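Local coordinates for putative uncharacterized protein (Ustilago maydis, PDB 4GNX) that binds single-stranded DNA as a subunit of replication protein A, through a series of OB-fold domains, the last of which also carries a zinc site, at residues Lys39-Asn44 against Arg63-Leu68; Val294-Val299 against Tyr400-Arg405; Asn363-Gln368 against Ile421-Pro426. One frame throughout, in Å; residues are numbered along the deposited sequence.

Contact 1. Residues Lys39-Asn44 against Arg63-Leu68. With nucleotides of chain G.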
loop_
_atom_site.group_PDB
_atom_site.type_symbol
_atom_site.label_atom_id
_atom_site.label_comp_id
_atom_site.label_asym_id
_atom_site.label_seq_id
_atom_site.Cartn_x
_atom_site.Cartn_y
_atom_site.Cartn_z
ATOM N N LYS C 39 -11.819 13.328 25.469
ATOM C CA LYS C 39 -12.869 12.891 24.548
ATOM C C LYS C 39 -13.119 13.813 23.354
ATOM O O LYS C 39 -12.819 15.007 23.386
ATOM C CB LYS C 39 -14.180 12.617 25.292
ATOM C CG LYS C 39 -14.822 13.824 25.957
ATOM C CD LYS C 39 -16.187 13.444 26.506
ATOM C CE LYS C 39 -16.707 14.464 27.505
ATOM N NZ LYS C 39 -18.164 14.257 27.740
ATOM N N LEU C 40 -13.686 13.235 22.304
ATOM C CA LEU C 40 -13.979 13.974 21.094
ATOM C C LEU C 40 -14.982 13.262 20.205
ATOM O O LEU C 40 -15.300 12.089 20.400
ATOM C CB LEU C 40 -12.704 14.208 20.299
ATOM C CG LEU C 40 -12.074 13.002 19.606
ATOM C CD1 LEU C 40 -12.654 12.783 18.220
ATOM C CD2 LEU C 40 -10.574 13.221 19.510
ATOM N N PHE C 41 -15.476 13.985 19.217
ATOM C CA PHE C 41 -16.319 13.379 18.221
ATOM C C PHE C 41 -16.194 14.239 16.989
ATOM O O PHE C 41 -15.623 15.335 17.031
ATOM C CB PHE C 41 -17.777 13.328 18.682
ATOM C CG PHE C 41 -18.536 14.582 18.396
ATOM C CD1 PHE C 41 -19.497 14.614 17.389
ATOM C CD2 PHE C 41 -18.272 15.755 19.102
ATOM C CE1 PHE C 41 -20.192 15.788 17.105
ATOM C CE2 PHE C 41 -18.976 16.923 18.827
ATOM C CZ PHE C 41 -19.933 16.942 17.829
ATOM N N SER C 42 -16.735 13.754 15.892
ATOM C CA SER C 42 -16.693 14.525 14.690
ATOM C C SER C 42 -17.885 14.263 13.824
ATOM O O SER C 42 -18.562 13.249 13.925
ATOM C CB SER C 42 -15.427 14.224 13.904
ATOM O OG SER C 42 -15.476 12.908 13.398
ATOM N N VAL C 43 -18.104 15.203 12.932
ATOM C CA VAL C 43 -19.245 15.205 12.070
ATOM C C VAL C 43 -18.756 15.592 10.684
ATOM O O VAL C 43 -17.794 16.371 10.550
ATOM C CB VAL C 43 -20.235 16.248 12.607
ATOM C CG1 VAL C 43 -20.689 17.219 11.525
ATOM C CG2 VAL C 43 -21.398 15.572 13.319
ATOM N N ASN C 44 -19.379 15.037 9.656
ATOM C CA ASN C 44 -19.093 15.487 8.309
ATOM C C ASN C 44 -20.241 16.353 7.836
ATOM O O ASN C 44 -21.403 16.102 8.182
ATOM C CB ASN C 44 -18.814 14.317 7.356
ATOM C CG ASN C 44 -17.395 13.762 7.489
ATOM O OD1 ASN C 44 -16.630 14.155 8.370
ATOM N ND2 ASN C 44 -17.039 12.831 6.609
ATOM N N ARG C 63 -21.712 19.820 24.762
ATOM C CA ARG C 63 -22.508 20.886 24.210
ATOM C C ARG C 63 -23.182 20.523 22.888
ATOM O O ARG C 63 -24.344 20.863 22.675
ATOM C CB ARG C 63 -21.657 22.147 24.064
ATOM C CG ARG C 63 -21.242 22.734 25.398
ATOM C CD ARG C 63 -20.459 24.028 25.274
ATOM N NE ARG C 63 -21.188 25.081 24.569
ATOM C CZ ARG C 63 -20.709 25.764 23.526
ATOM N NH1 ARG C 63 -19.484 25.519 23.064
ATOM N NH2 ARG C 63 -21.449 26.709 22.948
ATOM N N PHE C 64 -22.476 19.822 22.006
ATOM C CA PHE C 64 -22.984 19.652 20.645
ATOM C C PHE C 64 -23.302 18.241 20.173
ATOM O O PHE C 64 -24.069 18.078 19.216
ATOM C CB PHE C 64 -22.058 20.345 19.656
ATOM C CG PHE C 64 -21.793 21.778 20.002
ATOM C CD1 PHE C 64 -22.843 22.685 20.126
ATOM C CD2 PHE C 64 -20.505 22.225 20.221
ATOM C CE1 PHE C 64 -22.604 24.012 20.452
ATOM C CE2 PHE C 64 -20.263 23.551 20.538
ATOM C CZ PHE C 64 -21.312 24.444 20.655
ATOM N N TYR C 65 -22.730 17.228 20.826
ATOM C CA TYR C 65 -22.975 15.860 20.390
ATOM C C TYR C 65 -24.472 15.569 20.364
ATOM O O TYR C 65 -24.983 15.102 19.342
ATOM C CB TYR C 65 -22.231 14.806 21.215
ATOM C CG TYR C 65 -22.408 13.416 20.638
ATOM C CD1 TYR C 65 -21.591 12.968 19.594
ATOM C CD2 TYR C 65 -23.410 12.563 21.099
ATOM C CE1 TYR C 65 -21.751 11.701 19.045
ATOM C CE2 TYR C 65 -23.582 11.299 20.553
ATOM C CZ TYR C 65 -22.752 10.872 19.528
ATOM O OH TYR C 65 -22.912 9.618 18.980
ATOM N N PRO C 66 -25.182 15.864 21.475
ATOM C CA PRO C 66 -26.624 15.624 21.464
ATOM C C PRO C 66 -27.302 16.459 20.391
ATOM O O PRO C 66 -28.217 15.989 19.731
ATOM C CB PRO C 66 -27.067 16.092 22.852
ATOM C CG PRO C 66 -25.843 16.013 23.693
ATOM C CD PRO C 66 -24.737 16.412 22.769
ATOM N N LEU C 67 -26.807 17.672 20.194
ATOM C CA LEU C 67 -27.437 18.656 19.322
ATOM C C LEU C 67 -27.418 18.336 17.825
ATOM O O LEU C 67 -28.297 18.772 17.088
ATOM C CB LEU C 67 -26.794 20.026 19.575
ATOM C CG LEU C 67 -27.294 21.293 18.881
ATOM C CD1 LEU C 67 -28.798 21.484 19.049
ATOM C CD2 LEU C 67 -26.538 22.490 19.427
ATOM N N LEU C 68 -26.418 17.593 17.367
ATOM C CA LEU C 68 -26.259 17.382 15.928
ATOM C C LEU C 68 -26.674 15.977 15.520
ATOM O O LEU C 68 -26.175 14.995 16.066
ATOM C CB LEU C 68 -24.816 17.661 15.498
ATOM C CG LEU C 68 -24.253 19.083 15.596
ATOM C CD1 LEU C 68 -22.732 19.033 15.550
ATOM C CD2 LEU C 68 -24.798 19.972 14.488
ATOM P P DT G 3 -3.798 13.118 20.259
ATOM O OP1 DT G 3 -3.005 12.369 21.267
ATOM O OP2 DT G 3 -3.178 13.502 18.969
ATOM O "O5'" DT G 3 -5.103 12.261 19.950
ATOM C "C5'" DT G 3 -5.634 11.388 20.961
ATOM C "C4'" DT G 3 -6.545 10.365 20.330
ATOM O "O4'" DT G 3 -7.483 11.045 19.467
ATOM C "C3'" DT G 3 -5.838 9.327 19.457
ATOM O "O3'" DT G 3 -6.383 8.037 19.755
ATOM C "C2'" DT G 3 -6.169 9.764 18.041
ATOM C "C1'" DT G 3 -7.543 10.370 18.227
ATOM N N1 DT G 3 -7.951 11.345 17.198
ATOM C C2 DT G 3 -8.887 10.944 16.270
ATOM O O2 DT G 3 -9.369 9.822 16.250
ATOM N N3 DT G 3 -9.229 11.906 15.351
ATOM C C4 DT G 3 -8.748 13.201 15.278
ATOM O O4 DT G 3 -9.158 13.956 14.400
ATOM C C5 DT G 3 -7.774 13.557 16.292
ATOM C C7 DT G 3 -7.195 14.937 16.295
ATOM C C6 DT G 3 -7.432 12.623 17.188
#

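Contact 2. Residues Val294-Val299 against Tyr400-Arg405. With nucleotides of chain G.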
loop_
_atom_site.group_PDB
_atom_site.type_symbol
_atom_site.label_atom_id
_atom_site.label_comp_id
_atom_site.label_asym_id
_atom_site.label_seq_id
_atom_site.Cartn_x
_atom_site.Cartn_y
_atom_site.Cartn_z
ATOM N N VAL C 294 2.113 -9.679 2.913
ATOM C CA VAL C 294 3.265 -8.802 3.163
ATOM C C VAL C 294 4.046 -8.499 1.876
ATOM O O VAL C 294 4.427 -9.396 1.137
ATOM C CB VAL C 294 4.210 -9.382 4.242
ATOM C CG1 VAL C 294 5.529 -8.649 4.278
ATOM C CG2 VAL C 294 3.594 -9.249 5.606
ATOM N N ARG C 295 4.258 -7.220 1.604
ATOM C CA ARG C 295 5.203 -6.815 0.571
ATOM C C ARG C 295 6.576 -6.922 1.217
ATOM O O ARG C 295 6.832 -6.240 2.212
ATOM C CB ARG C 295 4.953 -5.367 0.165
ATOM C CG ARG C 295 5.351 -5.063 -1.259
ATOM C CD ARG C 295 5.450 -3.575 -1.595
ATOM N NE ARG C 295 4.285 -2.732 -1.295
ATOM C CZ ARG C 295 3.100 -2.811 -1.897
ATOM N NH1 ARG C 295 2.850 -3.732 -2.821
ATOM N NH2 ARG C 295 2.142 -1.968 -1.553
ATOM N N ALA C 296 7.444 -7.786 0.696
ATOM C CA ALA C 296 8.802 -7.905 1.230
ATOM C C ALA C 296 9.814 -8.267 0.167
ATOM O O ALA C 296 9.441 -8.698 -0.936
ATOM C CB ALA C 296 8.853 -8.896 2.370
ATOM N N THR C 297 11.090 -8.081 0.496
ATOM C CA THR C 297 12.162 -8.336 -0.447
ATOM C C THR C 297 12.897 -9.573 -0.007
ATOM O O THR C 297 13.244 -9.699 1.175
ATOM C CB THR C 297 13.169 -7.182 -0.492
ATOM O OG1 THR C 297 12.504 -5.986 -0.919
ATOM C CG2 THR C 297 14.280 -7.489 -1.445
ATOM N N VAL C 298 13.148 -10.486 -0.945
ATOM C CA VAL C 298 13.962 -11.629 -0.609
ATOM C C VAL C 298 15.380 -11.127 -0.405
ATOM O O VAL C 298 15.982 -10.551 -1.302
ATOM C CB VAL C 298 13.881 -12.779 -1.641
ATOM C CG1 VAL C 298 14.927 -13.843 -1.339
ATOM C CG2 VAL C 298 12.498 -13.410 -1.624
ATOM N N VAL C 299 15.882 -11.337 0.805
ATOM C CA VAL C 299 17.240 -10.976 1.201
ATOM C C VAL C 299 18.184 -12.193 1.255
ATOM O O VAL C 299 19.389 -12.044 1.056
ATOM C CB VAL C 299 17.187 -10.262 2.563
ATOM C CG1 VAL C 299 18.414 -10.536 3.399
ATOM C CG2 VAL C 299 16.979 -8.778 2.369
ATOM N N TYR C 400 8.260 -9.138 -3.563
ATOM C CA TYR C 400 7.026 -9.911 -3.770
ATOM C C TYR C 400 5.905 -9.531 -2.846
ATOM O O TYR C 400 6.146 -9.120 -1.716
ATOM C CB TYR C 400 7.273 -11.421 -3.579
ATOM C CG TYR C 400 8.254 -12.003 -4.544
ATOM C CD1 TYR C 400 9.616 -11.959 -4.293
ATOM C CD2 TYR C 400 7.819 -12.568 -5.712
ATOM C CE1 TYR C 400 10.520 -12.471 -5.189
ATOM C CE2 TYR C 400 8.710 -13.091 -6.620
ATOM C CZ TYR C 400 10.057 -13.042 -6.353
ATOM O OH TYR C 400 10.927 -13.579 -7.270
ATOM N N MET C 401 4.678 -9.695 -3.326
ATOM C CA MET C 401 3.544 -9.817 -2.435
ATOM C C MET C 401 3.488 -11.257 -1.983
ATOM O O MET C 401 3.444 -12.165 -2.805
ATOM C CB MET C 401 2.240 -9.424 -3.113
ATOM C CG MET C 401 1.810 -7.978 -2.858
ATOM S SD MET C 401 1.602 -7.517 -1.114
ATOM C CE MET C 401 0.767 -8.975 -0.482
ATOM N N PHE C 402 3.519 -11.465 -0.676
ATOM C CA PHE C 402 3.478 -12.807 -0.117
ATOM C C PHE C 402 2.176 -13.058 0.619
ATOM O O PHE C 402 1.789 -12.311 1.510
ATOM C CB PHE C 402 4.623 -13.004 0.882
ATOM C CG PHE C 402 5.981 -13.050 0.270
ATOM C CD1 PHE C 402 6.874 -12.010 0.478
ATOM C CD2 PHE C 402 6.384 -14.148 -0.479
ATOM C CE1 PHE C 402 8.143 -12.042 -0.073
ATOM C CE2 PHE C 402 7.650 -14.194 -1.033
ATOM C CZ PHE C 402 8.535 -13.140 -0.827
ATOM N N ASN C 403 1.511 -14.132 0.255
ATOM C CA ASN C 403 0.325 -14.544 0.961
ATOM C C ASN C 403 0.698 -15.688 1.886
ATOM O O ASN C 403 1.217 -16.717 1.449
ATOM C CB ASN C 403 -0.763 -14.966 -0.025
ATOM C CG ASN C 403 -2.103 -15.127 0.644
ATOM O OD1 ASN C 403 -2.416 -14.395 1.580
ATOM N ND2 ASN C 403 -2.900 -16.096 0.187
ATOM N N CYS C 404 0.445 -15.508 3.171
ATOM C CA CYS C 404 0.941 -16.454 4.155
ATOM C C CYS C 404 -0.074 -16.905 5.173
ATOM O O CYS C 404 -1.040 -16.201 5.479
ATOM C CB CYS C 404 2.107 -15.860 4.938
ATOM S SG CYS C 404 3.348 -15.032 3.945
ATOM N N ARG C 405 0.192 -18.092 5.704
ATOM C CA ARG C 405 -0.432 -18.575 6.919
ATOM C C ARG C 405 0.645 -18.624 8.007
ATOM O O ARG C 405 1.842 -18.743 7.713
ATOM C CB ARG C 405 -1.061 -19.955 6.693
ATOM C CG ARG C 405 -0.350 -20.805 5.639
ATOM C CD ARG C 405 -1.065 -22.124 5.372
ATOM N NE ARG C 405 -0.947 -23.037 6.508
ATOM C CZ ARG C 405 -1.709 -24.112 6.708
ATOM N NH1 ARG C 405 -2.676 -24.438 5.851
ATOM N NH2 ARG C 405 -1.511 -24.871 7.781
ATOM P P DT G 11 -4.978 -25.295 2.340
ATOM O OP1 DT G 11 -3.550 -25.037 2.665
ATOM O OP2 DT G 11 -5.513 -24.836 1.033
ATOM O "O5'" DT G 11 -5.274 -26.860 2.455
ATOM C "C5'" DT G 11 -4.316 -27.803 2.998
ATOM C "C4'" DT G 11 -3.259 -28.168 1.977
ATOM O "O4'" DT G 11 -1.955 -27.953 2.556
ATOM C "C3'" DT G 11 -3.237 -29.630 1.536
ATOM O "O3'" DT G 11 -2.643 -29.783 0.233
ATOM C "C2'" DT G 11 -2.403 -30.290 2.620
ATOM C "C1'" DT G 11 -1.427 -29.188 3.036
ATOM N N1 DT G 11 -1.229 -29.048 4.483
ATOM C C2 DT G 11 -0.239 -28.196 4.917
ATOM O O2 DT G 11 0.489 -27.578 4.158
ATOM N N3 DT G 11 -0.130 -28.098 6.282
ATOM C C4 DT G 11 -0.899 -28.744 7.231
ATOM O O4 DT G 11 -0.682 -28.555 8.426
ATOM C C5 DT G 11 -1.926 -29.615 6.704
ATOM C C7 DT G 11 -2.810 -30.357 7.655
ATOM C C6 DT G 11 -2.042 -29.716 5.374
ATOM P P DT G 10 -11.042 -22.302 6.174
ATOM O OP1 DT G 10 -12.135 -22.618 5.215
ATOM O OP2 DT G 10 -10.838 -23.176 7.359
ATOM O "O5'" DT G 10 -9.680 -22.271 5.339
ATOM C "C5'" DT G 10 -9.249 -23.406 4.543
ATOM C "C4'" DT G 10 -7.745 -23.569 4.608
ATOM O "O4'" DT G 10 -7.329 -23.686 5.990
ATOM C "C3'" DT G 10 -7.173 -24.804 3.905
ATOM O "O3'" DT G 10 -5.840 -24.515 3.457
ATOM C "C2'" DT G 10 -7.070 -25.813 5.034
ATOM C "C1'" DT G 10 -6.646 -24.919 6.185
ATOM N N1 DT G 10 -6.983 -25.421 7.532
ATOM C C2 DT G 10 -6.059 -26.212 8.178
ATOM O O2 DT G 10 -4.987 -26.526 7.684
ATOM N N3 DT G 10 -6.440 -26.629 9.430
ATOM C C4 DT G 10 -7.621 -26.338 10.085
ATOM O O4 DT G 10 -7.823 -26.786 11.210
ATOM C C5 DT G 10 -8.543 -25.499 9.350
ATOM C C7 DT G 10 -9.851 -25.133 9.978
ATOM C C6 DT G 10 -8.182 -25.088 8.128
#

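Contact 3. Residues Asn363-Gln368 against Ile421-Pro426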
loop_
_atom_site.group_PDB
_atom_site.type_symbol
_atom_site.label_atom_id
_atom_site.label_comp_id
_atom_site.label_asym_id
_atom_site.label_seq_id
_atom_site.Cartn_x
_atom_site.Cartn_y
_atom_site.Cartn_z
ATOM N N ASN C 363 7.195 -26.517 -3.437
ATOM C CA ASN C 363 7.570 -26.704 -4.839
ATOM C C ASN C 363 7.060 -25.647 -5.836
ATOM O O ASN C 363 7.837 -25.120 -6.630
ATOM C CB ASN C 363 7.224 -28.126 -5.298
ATOM C CG ASN C 363 7.953 -28.528 -6.571
ATOM O OD1 ASN C 363 7.324 -28.778 -7.598
ATOM N ND2 ASN C 363 9.282 -28.577 -6.514
ATOM N N GLU C 364 5.772 -25.324 -5.778
ATOM C CA GLU C 364 5.185 -24.388 -6.735
ATOM C C GLU C 364 5.778 -22.995 -6.563
ATOM O O GLU C 364 6.427 -22.468 -7.472
ATOM C CB GLU C 364 3.657 -24.333 -6.598
ATOM C CG GLU C 364 2.932 -25.655 -6.832
ATOM C CD GLU C 364 2.823 -26.528 -5.580
ATOM O OE1 GLU C 364 3.556 -26.274 -4.578
ATOM O OE2 GLU C 364 2.001 -27.487 -5.603
ATOM N N ASP C 365 5.574 -22.419 -5.383
ATOM C CA ASP C 365 5.983 -21.040 -5.089
ATOM C C ASP C 365 7.498 -20.830 -5.045
ATOM O O ASP C 365 8.001 -19.764 -5.415
ATOM C CB ASP C 365 5.319 -20.557 -3.789
ATOM C CG ASP C 365 3.800 -20.339 -3.948
ATOM O OD1 ASP C 365 3.388 -19.400 -4.672
ATOM O OD2 ASP C 365 3.013 -21.109 -3.353
ATOM N N ALA C 366 8.231 -21.848 -4.608
ATOM C CA ALA C 366 9.679 -21.744 -4.591
ATOM C C ALA C 366 10.289 -21.764 -5.988
ATOM O O ALA C 366 11.381 -21.229 -6.191
ATOM C CB ALA C 366 10.289 -22.819 -3.708
ATOM N N THR C 367 9.570 -22.349 -6.949
ATOM C CA THR C 367 10.056 -22.426 -8.330
ATOM C C THR C 367 10.157 -21.058 -8.988
ATOM O O THR C 367 11.159 -20.751 -9.630
ATOM C CB THR C 367 9.219 -23.378 -9.208
ATOM O OG1 THR C 367 9.339 -24.712 -8.710
ATOM C CG2 THR C 367 9.714 -23.361 -10.639
ATOM N N GLN C 368 9.128 -20.238 -8.823
ATOM C CA GLN C 368 9.173 -18.880 -9.344
ATOM C C GLN C 368 10.134 -18.013 -8.551
ATOM O O GLN C 368 10.680 -17.043 -9.067
ATOM C CB GLN C 368 7.788 -18.246 -9.364
ATOM C CG GLN C 368 7.069 -18.304 -8.029
ATOM C CD GLN C 368 6.003 -17.234 -7.891
ATOM O OE1 GLN C 368 6.193 -16.079 -8.312
ATOM N NE2 GLN C 368 4.868 -17.607 -7.289
ATOM N N ILE C 421 4.426 -19.730 2.904
ATOM C CA ILE C 421 3.979 -19.035 1.726
ATOM C C ILE C 421 2.936 -19.911 1.044
ATOM O O ILE C 421 3.186 -21.075 0.766
ATOM C CB ILE C 421 5.167 -18.719 0.793
ATOM C CG1 ILE C 421 6.121 -17.739 1.501
ATOM C CG2 ILE C 421 4.672 -18.117 -0.509
ATOM C CD1 ILE C 421 7.553 -17.704 0.999
ATOM N N SER C 422 1.754 -19.352 0.820
ATOM C CA SER C 422 0.732 -20.018 0.036
ATOM C C SER C 422 0.712 -19.492 -1.410
ATOM O O SER C 422 0.555 -20.261 -2.367
ATOM C CB SER C 422 -0.633 -19.907 0.717
ATOM O OG SER C 422 -0.960 -18.567 1.004
ATOM N N ARG C 423 0.867 -18.182 -1.573
ATOM C CA ARG C 423 1.153 -17.617 -2.893
ATOM C C ARG C 423 2.173 -16.514 -2.776
ATOM O O ARG C 423 2.179 -15.777 -1.808
ATOM C CB ARG C 423 -0.107 -17.080 -3.576
ATOM C CG ARG C 423 -0.121 -17.329 -5.081
ATOM C CD ARG C 423 -1.202 -16.541 -5.814
ATOM N NE ARG C 423 -0.716 -15.268 -6.374
ATOM C CZ ARG C 423 -1.312 -14.597 -7.364
ATOM N NH1 ARG C 423 -2.428 -15.076 -7.917
ATOM N NH2 ARG C 423 -0.796 -13.452 -7.810
ATOM N N ALA C 424 3.056 -16.428 -3.757
ATOM C CA ALA C 424 3.928 -15.268 -3.904
ATOM C C ALA C 424 3.745 -14.671 -5.298
ATOM O O ALA C 424 3.917 -15.345 -6.299
ATOM C CB ALA C 424 5.374 -15.649 -3.666
ATOM N N ALA C 425 3.348 -13.414 -5.362
ATOM C CA ALA C 425 3.216 -12.739 -6.646
ATOM C C ALA C 425 4.260 -11.644 -6.717
ATOM O O ALA C 425 4.561 -11.019 -5.702
ATOM C CB ALA C 425 1.822 -12.165 -6.807
ATOM N N PRO C 426 4.839 -11.423 -7.909
ATOM C CA PRO C 426 5.819 -10.336 -8.060
ATOM C C PRO C 426 5.100 -8.990 -7.974
ATOM O O PRO C 426 3.994 -8.857 -8.477
ATOM C CB PRO C 426 6.377 -10.571 -9.460
ATOM C CG PRO C 426 5.249 -11.232 -10.189
ATOM C CD PRO C 426 4.569 -12.113 -9.185
#

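Contact 1. Residues Lys39-Asn44 against Arg63-Leu68
Residues 39-44 run as an extended strand of the first OB fold, while 63-68 leave the short helix 59-64 and run on as an irregular, partly helical turn. No backbone hydrogen bond joins the two; the main chains stay apart, the closest CA pair being F41 and Y65 at 7.4 Å, and side chains fill the gap. F41 does most of the work. Its CG sits in the crowded position between the backbone N and the carbonyl carbon (chi1 85°), and its ring reaches toward the turn. Y65, with CG anti to its own backbone N (chi1 -174°), presents the edge of its ring to the F41 face: an offset edge-to-face pair with centroids 5.3 Å apart and planes at 84°. The touching atoms are Y65 CD1 and F41 CD1, 3.5 Å apart, and the CA of Y65 lies over the rim of the same phenylalanine ring. At the edge of that ring, near its plane, CD1 of L68 meets F41 CZ at 4.2 Å, and the same methyl reaches V43 CG2 at 4.3 Å. F64 adds its CB near F41 CZ. K25 holds the turn from a neighbouring strand: its NZ hydrogen-bonds to the carbonyl O atoms of Y65 and L68 and makes a cation-pi contact with the Y65 ring. The strand puts apolar side chains to two uses: F41 and V43 pack on the turn inside the fold, and on the opposite face L40 sets its CD2 methyl against the sugar of the thymidine nucleotide DT3 of chain G, 3.8 Å from O4'.

Contact 2. Residues Val294-Val299 against Tyr400-Arg405
F402 lies across the antiparallel pair formed by 294-299 and 400-405, neighbouring strands of the C-terminal OB fold. With CG anti to its carbonyl carbon (chi1 -69°), its ring reaches over the partner strand: CE1 meets A296 CB at 4.0 Å, and V298 CG2 comes to the ring edge near CZ. V298 and F402 cross at about a right angle. Y400, on the same face of the sheet, sets its CB over the rim of one F402 face and its CE1 against that same V298 methyl, 4.2 Å away, meeting it obliquely. V350 of the next strand touches A296 and F402 as well, so this is the buried side. M401, on the other face with R295, bends at chi2 and chi3 and folds back until its SD is 3.8 Å from R295 N. Four backbone hydrogen bonds hold the register, V294 pairing with F402 and A296 with Y400. Farther along, the poorly ordered R405 extends toward the DNA, NH1 lying near OP1 of DT11 and O2 of DT10 of chain G, at distances too long to claim a bond. The straightest of the four bonds runs from Y400 N to A296 O, 2.9 Å long with 172° at the hydrogen.

Contact 3. Residues Asn363-Gln368 against Ile421-Pro426
This is a polar helix-to-strand contact at the margin of the C-terminal OB fold, where the first turns of helix 363-370 lie beside the last strand of the antiparallel sheet. The axes are 8.2 Å apart at closest and 21° from parallel. Two helix side chains, one turn apart, grip the main chain of A424. D365, with CG anti to its carbonyl carbon (chi1 -70°), takes the A424 N-H on OD1 at 3.1 Å; the donor stands above the carboxylate plane. Its OD2 approaches the carbonyl O of S422 to 2.8 Å, and its CB rests near I421 CG2. Q368 starts from the crowded chi1 position (53°) and then extends, so that NE2 donates to A424 O at 2.6 Å, in the plane of that carbonyl. Both the N-H and the C=O of A424 are thus taken up by helix side chains, while A424 CB lies 4.1 Å from Q368 NE2. The chain turns a corner at S422, where S422 and R423 both face N403 in a classic beta bulge. Strand 398-411 flanks this strand in the sheet, F402 packing on I421 and A424, while A366 touches Y344 and L346 of strand 341-352.

Following the chain from the N terminus, contact 1 closes first, bringing the turn that leaves helix 59-64 back to strand 39-46 within the first OB fold. It is finished long before contact 2 opens and lies on the opposite side of the chain's centre, its centre 42 Å from that of contact 2 and 50 Å from that of contact 3. Contacts 2 and 3 belong together in the C-terminal OB fold. Their segments alternate, so the two loops cross: 294-299, 363-368, 400-405, then 421-426. Strands 398-411 and 414-426 are sheet neighbours, and N403 N lies 2.7 Å from R423 O, a probable hydrogen bond; through this pairing, contacts 2 and 3 connect strand 290-310 to helix 363-370 across the sheet.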